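PDB 4Y2W: alanine racemase 1 from Caldanaerobacter subterraneus subsp. tengcongensis MB4, which belongs to the alanine racemase family, whose chains join an N-terminal TIM barrel to a C-terminal domain built mainly of beta strands. Local coordinates for residues A[128-133]-A[139-144]; A[149-154]-A[192-197]. The protein carries 1 engineered substitution. All blocks are in the same frame, centred on the assembly; numbering follows the deposited sequence.

Contact 1. Residues A[128-133]-A[139-144]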
ATOM      1  N   VAL A 128       8.316  30.273  -2.387  1.00 50.28           N
ATOM      2  CA  VAL A 128       9.067  29.226  -3.089  1.00 49.04           C
ATOM      3  C   VAL A 128      10.424  28.963  -2.454  1.00 49.10           C
ATOM      4  O   VAL A 128      11.062  29.872  -1.923  1.00 49.40           O
ATOM      5  CB  VAL A 128       9.295  29.549  -4.585  1.00 48.71           C
ATOM      6  CG1 VAL A 128       7.980  29.534  -5.348  1.00 48.61           C
ATOM      7  CG2 VAL A 128      10.006  30.882  -4.759  1.00 49.14           C
ATOM      8  N   HIS A 129      10.847  27.702  -2.519  1.00 48.85           N
ATOM      9  CA  HIS A 129      12.163  27.267  -2.066  1.00 47.94           C
ATOM     10  C   HIS A 129      12.925  26.728  -3.268  1.00 47.86           C
ATOM     11  O   HIS A 129      12.388  25.923  -4.027  1.00 49.50           O
ATOM     12  CB  HIS A 129      12.023  26.171  -1.010  1.00 46.83           C
ATOM     13  CG  HIS A 129      11.650  26.679   0.347  1.00 46.26           C
ATOM     14  ND1 HIS A 129      11.948  25.989   1.501  1.00 45.65           N
ATOM     15  CD2 HIS A 129      11.021  27.812   0.740  1.00 46.13           C
ATOM     16  CE1 HIS A 129      11.510  26.669   2.545  1.00 45.53           C
ATOM     17  NE2 HIS A 129      10.946  27.781   2.111  1.00 45.57           N
ATOM     18  N   ILE A 130      14.167  27.119  -3.416  1.00 47.12           N
ATOM     19  CA  ILE A 130      14.944  26.702  -4.558  1.00 47.03           C
ATOM     20  C   ILE A 130      15.738  25.436  -4.276  1.00 46.42           C
ATOM     21  O   ILE A 130      16.430  25.359  -3.297  1.00 46.71           O
ATOM     22  CB  ILE A 130      15.849  27.856  -5.015  1.00 46.67           C
ATOM     23  CG1 ILE A 130      15.020  29.081  -5.344  1.00 46.40           C
ATOM     24  CG2 ILE A 130      16.638  27.480  -6.231  1.00 46.81           C
ATOM     25  CD1 ILE A 130      13.896  28.842  -6.314  1.00 46.48           C
ATOM     26  N   LYS A 131      15.633  24.432  -5.133  1.00 46.89           N
ATOM     27  CA  LYS A 131      16.363  23.193  -4.912  1.00 46.94           C
ATOM     28  C   LYS A 131      17.629  23.159  -5.695  1.00 46.75           C
ATOM     29  O   LYS A 131      17.654  23.443  -6.864  1.00 45.31           O
ATOM     30  CB  LYS A 131      15.528  21.932  -5.189  1.00 20.00           C
ATOM     31  CG  LYS A 131      16.309  20.631  -5.354  1.00 20.00           C
ATOM     32  CD  LYS A 131      16.389  19.725  -4.130  1.00 20.00           C
ATOM     33  CE  LYS A 131      17.099  18.398  -4.420  1.00 20.00           C
ATOM     34  NZ  LYS A 131      16.384  17.096  -4.231  1.00 20.00           N
ATOM     35  N   ILE A 132      18.690  22.781  -5.009  1.00 46.68           N
ATOM     36  CA  ILE A 132      19.988  22.673  -5.609  1.00 47.65           C
ATOM     37  C   ILE A 132      20.471  21.238  -5.618  1.00 47.91           C
ATOM     38  O   ILE A 132      20.411  20.552  -4.631  1.00 47.66           O
ATOM     39  CB  ILE A 132      20.992  23.556  -4.859  1.00 48.16           C
ATOM     40  CG1 ILE A 132      20.411  24.936  -4.658  1.00 48.70           C
ATOM     41  CG2 ILE A 132      22.280  23.672  -5.629  1.00 48.38           C
ATOM     42  CD1 ILE A 132      20.219  25.704  -5.939  1.00 48.90           C
ATOM     43  N   ASP A 133      20.971  20.796  -6.753  1.00 48.22           N
ATOM     44  CA  ASP A 133      21.506  19.446  -6.864  1.00 48.59           C
ATOM     45  C   ASP A 133      23.015  19.476  -6.622  1.00 50.08           C
ATOM     46  O   ASP A 133      23.789  19.854  -7.503  1.00 51.51           O
ATOM     47  CB  ASP A 133      21.188  18.875  -8.245  1.00 48.67           C
ATOM     48  CG  ASP A 133      21.345  17.373  -8.307  1.00 48.91           C
ATOM     49  OD1 ASP A 133      22.224  16.827  -7.600  1.00 47.39           O
ATOM     50  OD2 ASP A 133      20.583  16.738  -9.072  1.00 48.98           O
ATOM     51  N   ILE A 139      16.747  15.989  -8.326  1.00 46.51           N
ATOM     52  CA  ILE A 139      16.191  17.245  -8.843  1.00 47.01           C
ATOM     53  C   ILE A 139      16.989  18.444  -8.344  1.00 47.19           C
ATOM     54  O   ILE A 139      17.710  18.352  -7.348  1.00 47.40           O
ATOM     55  CB  ILE A 139      14.691  17.448  -8.495  1.00 46.80           C
ATOM     56  CG1 ILE A 139      14.447  17.387  -6.985  1.00 46.98           C
ATOM     57  CG2 ILE A 139      13.827  16.424  -9.211  1.00 46.96           C
ATOM     58  CD1 ILE A 139      13.194  18.123  -6.551  1.00 46.97           C
ATOM     59  N   GLY A 140      16.839  19.565  -9.047  1.00 47.28           N
ATOM     60  CA  GLY A 140      17.518  20.809  -8.707  1.00 47.67           C
ATOM     61  C   GLY A 140      18.498  21.223  -9.783  1.00 48.51           C
ATOM     62  O   GLY A 140      18.778  20.461 -10.711  1.00 48.57           O
ATOM     63  N   TYR A 141      19.020  22.440  -9.657  1.00 49.82           N
ATOM     64  CA  TYR A 141      20.029  22.943 -10.585  1.00 50.02           C
ATOM     65  C   TYR A 141      21.321  22.147 -10.476  1.00 49.83           C
ATOM     66  O   TYR A 141      21.765  21.826  -9.371  1.00 48.11           O
ATOM     67  CB  TYR A 141      20.347  24.410 -10.293  1.00 50.06           C
ATOM     68  CG  TYR A 141      19.266  25.377 -10.692  1.00 49.74           C
ATOM     69  CD1 TYR A 141      19.045  25.682 -12.031  1.00 49.90           C
ATOM     70  CD2 TYR A 141      18.479  26.008  -9.731  1.00 49.87           C
ATOM     71  CE1 TYR A 141      18.061  26.579 -12.405  1.00 49.97           C
ATOM     72  CE2 TYR A 141      17.492  26.908 -10.092  1.00 50.01           C
ATOM     73  CZ  TYR A 141      17.286  27.192 -11.429  1.00 50.07           C
ATOM     74  OH  TYR A 141      16.304  28.087 -11.786  1.00 50.46           O
ATOM     75  N   ILE A 142      21.916  21.837 -11.624  1.00 51.26           N
ATOM     76  CA  ILE A 142      23.266  21.265 -11.671  1.00 54.91           C
ATOM     77  C   ILE A 142      24.282  22.268 -12.230  1.00 56.93           C
ATOM     78  O   ILE A 142      25.436  22.281 -11.797  1.00 58.10           O
ATOM     79  CB  ILE A 142      23.328  19.926 -12.453  1.00 55.56           C
ATOM     80  CG1 ILE A 142      22.724  20.058 -13.858  1.00 56.23           C
ATOM     81  CG2 ILE A 142      22.617  18.832 -11.670  1.00 54.48           C
ATOM     82  CD1 ILE A 142      23.070  18.905 -14.777  1.00 56.81           C
ATOM     83  N   ASP A 143      23.853  23.097 -13.184  1.00 57.91           N
ATOM     84  CA  ASP A 143      24.662  24.206 -13.687  1.00 57.73           C
ATOM     85  C   ASP A 143      24.508  25.372 -12.713  1.00 59.53           C
ATOM     86  O   ASP A 143      23.497  26.075 -12.729  1.00 59.55           O
ATOM     87  CB  ASP A 143      24.201  24.592 -15.100  1.00 57.36           C
ATOM     88  CG  ASP A 143      25.037  25.705 -15.724  1.00 57.56           C
ATOM     89  OD1 ASP A 143      25.830  26.360 -15.015  1.00 56.99           O
ATOM     90  OD2 ASP A 143      24.886  25.936 -16.940  1.00 56.96           O
ATOM     91  N   PHE A 144      25.512  25.565 -11.860  1.00 62.08           N
ATOM     92  CA  PHE A 144      25.468  26.589 -10.806  1.00 64.12           C
ATOM     93  C   PHE A 144      25.535  28.001 -11.384  1.00 64.78           C
ATOM     94  O   PHE A 144      25.038  28.954 -10.782  1.00 62.17           O
ATOM     95  CB  PHE A 144      26.616  26.381  -9.810  1.00 65.73           C
ATOM     96  CG  PHE A 144      26.371  25.279  -8.808  1.00 68.37           C
ATOM     97  CD1 PHE A 144      25.636  24.142  -9.140  1.00 69.56           C
ATOM     98  CD2 PHE A 144      26.901  25.370  -7.527  1.00 69.86           C
ATOM     99  CE1 PHE A 144      25.423  23.135  -8.214  1.00 69.30           C
ATOM    100  CE2 PHE A 144      26.691  24.364  -6.597  1.00 70.07           C
ATOM    101  CZ  PHE A 144      25.952  23.245  -6.941  1.00 69.76           C
TER
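Ile132 and Tyr141 form a single beta bridge between the chain leading out of strand 126-131 and the loop that comes before helix 144-155. Both bonds of the bridge run through the backbone of Tyr141: its N donates to Lys131 O (3.3 Å), and its O accepts from Asp133 N (2.9 Å). This is the pattern of a parallel bridge, but the touching parts run 91° apart and the pairing goes no further.

The apolar contacts involve two rings. Ile130 CG2 lies at the edge of the Tyr141 ring, in its plane, 4.0 Å from Tyr141 CE2, while Ile132 CD1 approaches the neighbouring Tyr141 CD2. The other branch of Ile132 turns to Phe144, with CG2 3.9 Å from Phe144 CZ; Leu190 of helix 177-195 packs against both residues.

Asp133 and Lys131 supply the remaining contacts. Asp133 O meets the edge of the Phe144 ring in plane, and Asp133 CB packs alongside Ile142 CG2 (3.7 Å). Asp133 OD1 accepts from the backbone N of Gly135 and of Gly137, gripping the intervening turn. Lys131, bent at its second torsion (chi2 98°), crosses Ile139 at about a right angle, its CE and NZ against Ile139 CG1.

Such a loop at the C-terminal end of a strand is characteristic of the TIM barrel, whose pockets open there; here Arg138, next to Ile139, lines the pocket holding alanine.

Contact 2. Residues A[149-154]-A[192-197]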
ATOM      1  N   LYS A 149      21.926  33.055 -12.226  1.00 56.68           N
ATOM      2  CA  LYS A 149      21.205  33.960 -13.120  1.00 56.66           C
ATOM      3  C   LYS A 149      19.695  33.892 -12.881  1.00 55.44           C
ATOM      4  O   LYS A 149      19.052  34.916 -12.628  1.00 55.75           O
ATOM      5  CB  LYS A 149      21.522  33.636 -14.584  1.00 57.34           C
ATOM      6  CG  LYS A 149      21.002  34.668 -15.570  1.00 58.27           C
ATOM      7  CD  LYS A 149      21.093  34.180 -17.006  1.00 59.36           C
ATOM      8  CE  LYS A 149      20.484  35.198 -17.960  1.00 60.09           C
ATOM      9  NZ  LYS A 149      20.616  34.791 -19.385  1.00 60.59           N
ATOM     10  N   GLU A 150      19.145  32.681 -12.946  1.00 53.56           N
ATOM     11  CA  GLU A 150      17.701  32.474 -12.822  1.00 52.29           C
ATOM     12  C   GLU A 150      17.184  32.780 -11.419  1.00 51.82           C
ATOM     13  O   GLU A 150      16.102  33.341 -11.265  1.00 52.04           O
ATOM     14  CB  GLU A 150      17.323  31.048 -13.223  1.00 51.62           C
ATOM     15  CG  GLU A 150      17.619  30.734 -14.682  1.00 51.36           C
ATOM     16  CD  GLU A 150      17.026  29.418 -15.145  1.00 50.49           C
ATOM     17  OE1 GLU A 150      16.640  28.598 -14.291  1.00 48.61           O
ATOM     18  OE2 GLU A 150      16.942  29.205 -16.372  1.00 51.20           O
ATOM     19  N   ILE A 151      17.962  32.419 -10.404  1.00 51.87           N
ATOM     20  CA  ILE A 151      17.602  32.709  -9.017  1.00 52.25           C
ATOM     21  C   ILE A 151      17.560  34.216  -8.762  1.00 54.11           C
ATOM     22  O   ILE A 151      16.708  34.693  -8.013  1.00 55.30           O
ATOM     23  CB  ILE A 151      18.567  32.013  -8.029  1.00 51.91           C
ATOM     24  CG1 ILE A 151      18.327  30.501  -8.049  1.00 51.69           C
ATOM     25  CG2 ILE A 151      18.377  32.535  -6.610  1.00 52.19           C
ATOM     26  CD1 ILE A 151      19.438  29.686  -7.427  1.00 51.97           C
ATOM     27  N   LEU A 152      18.470  34.961  -9.388  1.00 56.11           N
ATOM     28  CA  LEU A 152      18.510  36.421  -9.230  1.00 56.28           C
ATOM     29  C   LEU A 152      17.316  37.105  -9.897  1.00 54.91           C
ATOM     30  O   LEU A 152      16.847  38.137  -9.419  1.00 55.33           O
ATOM     31  CB  LEU A 152      19.831  37.001  -9.758  1.00 57.49           C
ATOM     32  CG  LEU A 152      21.040  36.837  -8.822  1.00 57.39           C
ATOM     33  CD1 LEU A 152      22.353  37.012  -9.576  1.00 57.62           C
ATOM     34  CD2 LEU A 152      20.962  37.807  -7.651  1.00 56.69           C
ATOM     35  N   GLU A 153      16.829  36.534 -10.994  1.00 53.57           N
ATOM     36  CA  GLU A 153      15.627  37.048 -11.645  1.00 53.11           C
ATOM     37  C   GLU A 153      14.411  36.827 -10.749  1.00 53.94           C
ATOM     38  O   GLU A 153      13.605  37.740 -10.545  1.00 53.25           O
ATOM     39  CB  GLU A 153      15.419  36.384 -13.007  1.00 53.07           C
ATOM     40  CG  GLU A 153      14.460  37.142 -13.915  1.00 53.67           C
ATOM     41  CD  GLU A 153      14.390  36.578 -15.327  1.00 54.45           C
ATOM     42  OE1 GLU A 153      13.393  36.868 -16.024  1.00 53.58           O
ATOM     43  OE2 GLU A 153      15.321  35.850 -15.745  1.00 54.22           O
ATOM     44  N   MET A 154      14.299  35.618 -10.197  1.00 54.27           N
ATOM     45  CA  MET A 154      13.208  35.266  -9.283  1.00 53.55           C
ATOM     46  C   MET A 154      13.120  36.203  -8.082  1.00 55.05           C
ATOM     47  O   MET A 154      12.025  36.491  -7.596  1.00 54.90           O
ATOM     48  CB  MET A 154      13.370  33.830  -8.782  1.00 52.60           C
ATOM     49  CG  MET A 154      13.101  32.768  -9.834  1.00 52.20           C
ATOM     50  SD  MET A 154      13.381  31.108  -9.195  1.00 50.86           S
ATOM     51  CE  MET A 154      13.843  30.237 -10.691  1.00 51.18           C
ATOM     52  N   SER A 192      27.244  31.953  -1.169  1.00 65.68           N
ATOM     53  CA  SER A 192      28.211  33.052  -1.098  1.00 66.09           C
ATOM     54  C   SER A 192      28.148  33.924  -2.349  1.00 66.73           C
ATOM     55  O   SER A 192      28.156  35.150  -2.260  1.00 67.44           O
ATOM     56  CB  SER A 192      29.636  32.517  -0.924  1.00 64.95           C
ATOM     57  OG  SER A 192      29.852  32.068   0.398  1.00 64.34           O
ATOM     58  N   SER A 193      28.080  33.281  -3.509  1.00 66.14           N
ATOM     59  CA  SER A 193      27.992  33.997  -4.774  1.00 66.59           C
ATOM     60  C   SER A 193      26.705  34.824  -4.857  1.00 66.85           C
ATOM     61  O   SER A 193      26.715  35.942  -5.377  1.00 68.66           O
ATOM     62  CB  SER A 193      28.075  33.019  -5.947  1.00 66.77           C
ATOM     63  OG  SER A 193      28.483  33.688  -7.123  1.00 67.31           O
ATOM     64  N   LEU A 194      25.609  34.271  -4.339  1.00 66.58           N
ATOM     65  CA  LEU A 194      24.317  34.971  -4.304  1.00 65.44           C
ATOM     66  C   LEU A 194      24.296  36.103  -3.282  1.00 64.44           C
ATOM     67  O   LEU A 194      23.736  37.167  -3.546  1.00 65.63           O
ATOM     68  CB  LEU A 194      23.173  34.000  -3.997  1.00 64.64           C
ATOM     69  CG  LEU A 194      22.804  32.978  -5.074  1.00 63.50           C
ATOM     70  CD1 LEU A 194      21.815  31.973  -4.503  1.00 63.74           C
ATOM     71  CD2 LEU A 194      22.236  33.648  -6.317  1.00 62.87           C
ATOM     72  N   GLU A 195      24.893  35.874  -2.115  1.00 63.72           N
ATOM     73  CA  GLU A 195      24.976  36.907  -1.082  1.00 63.63           C
ATOM     74  C   GLU A 195      25.868  38.074  -1.516  1.00 63.30           C
ATOM     75  O   GLU A 195      25.684  39.198  -1.052  1.00 62.19           O
ATOM     76  CB  GLU A 195      25.464  36.326   0.250  1.00 63.91           C
ATOM     77  CG  GLU A 195      24.432  35.449   0.956  1.00 64.42           C
ATOM     78  CD  GLU A 195      24.692  35.283   2.449  1.00 65.46           C
ATOM     79  OE1 GLU A 195      25.209  36.225   3.088  1.00 65.80           O
ATOM     80  OE2 GLU A 195      24.363  34.209   2.993  1.00 65.74           O
ATOM     81  N   LYS A 196      26.825  37.801  -2.406  1.00 64.32           N
ATOM     82  CA  LYS A 196      27.656  38.849  -3.013  1.00 64.69           C
ATOM     83  C   LYS A 196      26.866  39.707  -4.002  1.00 62.99           C
ATOM     84  O   LYS A 196      27.260  40.837  -4.292  1.00 63.06           O
ATOM     85  CB  LYS A 196      28.884  38.244  -3.708  1.00 66.76           C
ATOM     86  CG  LYS A 196      29.992  37.841  -2.747  1.00 68.05           C
ATOM     87  CD  LYS A 196      30.995  36.895  -3.393  1.00 70.02           C
ATOM     88  CE  LYS A 196      31.996  36.383  -2.367  1.00 70.94           C
ATOM     89  NZ  LYS A 196      32.822  35.259  -2.884  1.00 70.93           N
ATOM     90  N   LYS A 197      25.764  39.165  -4.519  1.00 61.54           N
ATOM     91  CA  LYS A 197      24.817  39.931  -5.332  1.00 61.04           C
ATOM     92  C   LYS A 197      23.647  40.464  -4.492  1.00 59.71           C
ATOM     93  O   LYS A 197      22.567  40.713  -5.019  1.00 59.96           O
ATOM     94  CB  LYS A 197      24.296  39.069  -6.487  1.00 62.01           C
ATOM     95  CG  LYS A 197      25.389  38.488  -7.375  1.00 63.48           C
ATOM     96  CD  LYS A 197      25.967  39.526  -8.330  1.00 64.43           C
ATOM     97  CE  LYS A 197      27.375  39.158  -8.784  1.00 65.34           C
ATOM     98  NZ  LYS A 197      27.488  37.758  -9.286  1.00 65.14           N
TER
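Leu194 meets Ile151 with the fork of its side chain, the two crossing at about a right angle. The methyl Ile151 CG2 sits almost equally far from both prongs, 4.0 Å from Leu194 CD2 and 4.1 Å from Leu194 CD1, so the branched end of the leucine faces a single methyl group of its partner. Held anti to the backbone N, that methyl points across to helix 177-195, while the longer branch of the same residue is extended (chi2 164°) and carries CD1 past the leucine to the barrel wall, where Ile151 packs on Ile130 of strand 126-131.

Leu194 also touches the next residue of the facing helix, for its CD2 lies 4.2 Å from Leu152 CG. These two leucines are the pair whose CA atoms come nearest, with 7.8 Å between Leu152 CA and Leu194 CA. The helices involved, 144-155 and 177-195, follow adjacent parallel strands of the TIM barrel and are neighbours in the helical layer around it, which makes this an example of the apolar seam between successive helices of an alpha/beta barrel.

Farther from the barrel wall the seam is continued by Leu152 and by Lys197, in the turn after helix 177-195; their side chains again cross at about a right angle. Here the leucine supplies the fork: Leu152 CD2 is 3.8 Å from Lys197 CB, and Leu152 CD1 lies 4.0 Å from Lys197 CG. The lysine contributes the root of its chain alone. A bend at its second torsion (chi2 -77°) turns the remainder aside and takes the amino end of this exposed residue off to another side. Leu199, in the loop that follows, packs on both Ile151 and Leu152.

Followed from the N terminus, the chain runs through the barrel wall as strand 126-131, and contact 1 closes the short loop that brings residues 139-144 back against residues 130-133. Helix 144-155 then begins, and contact 2 closes a much wider loop, since strand 160-166 and most of helix 177-195 intervene before residues 192-197 arrive. The two loops are in series, neither nested nor crossed. The centres of the two contacts lie about 12 Å apart, and the contacts meet where helix 144-155 covers strand 126-131: Tyr141 OH probably hydrogen-bonds Glu150 OE1 (2.6 Å), and Ile130 CD1 packs on Met154 SD. Together they tie a barrel strand, its following loop and two successive outer helices into one part of the barrel.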